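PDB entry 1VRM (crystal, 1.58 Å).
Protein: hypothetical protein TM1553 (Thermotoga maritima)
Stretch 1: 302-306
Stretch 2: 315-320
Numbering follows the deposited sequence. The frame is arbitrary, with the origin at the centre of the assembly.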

# COMPACT_ATOMS: atom_id res chain seq x y z
N ALA A 302 -12.30 5.74 -4.96
CA ALA A 302 -11.64 4.44 -5.15
C ALA A 302 -12.52 3.57 -6.12
O ALA A 302 -13.49 2.97 -5.68
N HIS A 303 -12.19 3.58 -7.41
CA HIS A 303 -12.92 2.90 -8.42
C HIS A 303 -12.38 1.51 -8.51
O HIS A 303 -11.19 1.33 -8.79
N LEU A 304 -13.23 0.51 -8.30
CA LEU A 304 -12.68 -0.79 -7.94
C LEU A 304 -13.19 -2.02 -8.63
O LEU A 304 -14.30 -2.07 -9.17
N LEU A 305 -12.34 -3.04 -8.57
CA LEU A 305 -12.66 -4.38 -9.04
C LEU A 305 -12.25 -5.33 -7.93
O LEU A 305 -11.10 -5.29 -7.48
N ILE A 306 -13.16 -6.21 -7.51
CA ILE A 306 -12.91 -7.19 -6.47
C ILE A 306 -12.97 -8.59 -7.09
O ILE A 306 -13.89 -8.90 -7.83
N ARG A 315 -17.22 -5.40 -10.05
CA ARG A 315 -16.60 -4.11 -10.16
C ARG A 315 -17.61 -2.99 -10.23
O ARG A 315 -18.78 -3.20 -10.56
N SER A 316 -17.17 -1.82 -9.83
CA SER A 316 -18.04 -0.65 -9.92
C SER A 316 -18.25 -0.21 -11.34
O SER A 316 -17.45 -0.45 -12.19
N GLU A 317 -19.37 0.47 -11.59
CA GLU A 317 -19.59 1.02 -12.91
C GLU A 317 -18.47 2.02 -13.29
O GLU A 317 -18.09 2.16 -14.44
N THR A 318 -17.95 2.73 -12.30
CA THR A 318 -16.87 3.68 -12.54
C THR A 318 -15.61 2.94 -13.03
O THR A 318 -14.88 3.43 -13.87
N PHE A 319 -15.32 1.76 -12.47
CA PHE A 319 -14.18 0.97 -12.90
C PHE A 319 -14.28 0.65 -14.40
O PHE A 319 -13.29 0.77 -15.14
N LYS A 320 -15.50 0.30 -14.84
CA LYS A 320 -15.76 -0.09 -16.22
C LYS A 320 -15.39 1.02 -17.18
O LYS A 320 -15.01 0.76 -18.31

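Side-chain packing between residues 302–306 and 315–320, which together bury 366 Å², centres on His303, Phe319 and Leu305. His303 leaves its backbone sideways and, with chi1 in the m well, brings the edge of its imidazole to Thr318, whose side chain points toward the strand (chi1 p). His303 ND1 and Thr318 OG1 lie 2.7 Å apart in a hydrogen bond that either could donate. Thr318 OG1 also hydrogen-bonds Ser316 OG at 2.9 Å, so the imidazole joins a short polar chain. Ser316, pointing toward the strand with chi1 p, extends that chain to the backbone: its OG accepts a weak bond from Leu304 N at 3.3 Å, while Ser316 N donates to Leu304 O at 3.0 Å. Phe319 (chi1 t) supplies the apolar half. Leu305 CB sits over one face of its ring, 3.7 Å from the Phe319 CZ atom and 12° off the ring normal, a CH-pi contact; His303 O meets the ring edge, 3.4 Å from Phe319 CD2. Leu305 (t, t) shares a sheet face with Arg315 in an antiparallel non-hydrogen-bonded pair, their CB atoms 4.0 Å apart, but the Arg315 guanidinium leads away to partners elsewhere in the structure. Leu304 starts away, yet its p, t rotamer brings CD2 within 3.9 Å of Ser316 OG.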

# COMPACT_ATOMS: atom_id res chain seq x y z
CB ALA A 302 -11.49 3.76 -3.78
CB HIS A 303 -12.78 3.70 -9.71
CG HIS A 303 -13.18 5.12 -9.48
ND1 HIS A 303 -14.49 5.47 -9.19
CD2 HIS A 303 -12.43 6.22 -9.25
CE1 HIS A 303 -14.52 6.76 -8.85
NE2 HIS A 303 -13.29 7.24 -8.89
CB LEU A 304 -12.79 -1.01 -6.47
CG LEU A 304 -14.12 -1.39 -5.88
CD1 LEU A 304 -13.94 -1.71 -4.40
CD2 LEU A 304 -15.15 -0.28 -6.08
CB LEU A 305 -11.86 -4.71 -10.29
CG LEU A 305 -12.04 -6.10 -10.91
CD1 LEU A 305 -11.66 -6.11 -12.34
CD2 LEU A 305 -11.17 -7.12 -10.20
CB ILE A 306 -13.99 -7.13 -5.37
CG1 ILE A 306 -14.07 -5.74 -4.75
CG2 ILE A 306 -13.73 -8.20 -4.32
CD1 ILE A 306 -15.24 -5.53 -3.90
CB ARG A 315 -15.65 -4.08 -11.30
CG ARG A 315 -16.28 -4.16 -12.58
CD ARG A 315 -15.58 -5.25 -13.43
NE ARG A 315 -15.75 -5.00 -14.85
CZ ARG A 315 -16.72 -5.51 -15.63
NH1 ARG A 315 -16.74 -5.19 -16.92
NH2 ARG A 315 -17.68 -6.28 -15.16
CB SER A 316 -17.53 0.51 -9.10
OG SER A 316 -16.27 0.96 -9.57
CB GLU A 317 -20.96 1.69 -12.98
CG GLU A 317 -22.10 0.71 -12.86
CD GLU A 317 -22.13 -0.32 -13.98
OE1 GLU A 317 -21.81 0.03 -15.15
OE2 GLU A 317 -22.44 -1.48 -13.68
CB THR A 318 -16.54 4.56 -11.29
OG1 THR A 318 -16.35 3.77 -10.10
CG2 THR A 318 -17.65 5.60 -11.09
CB PHE A 319 -14.06 -0.33 -12.05
CG PHE A 319 -12.77 -1.06 -12.25
CD1 PHE A 319 -12.61 -1.96 -13.29
CD2 PHE A 319 -11.66 -0.78 -11.44
CE1 PHE A 319 -11.35 -2.60 -13.48
CE2 PHE A 319 -10.44 -1.45 -11.65
CZ PHE A 319 -10.31 -2.35 -12.65
CB LYS A 320 -17.23 -0.51 -16.40
CG LYS A 320 -17.66 -1.65 -15.43
CD LYS A 320 -19.05 -2.20 -15.73
CE LYS A 320 -19.52 -3.20 -14.70
NZ LYS A 320 -20.98 -3.52 -14.94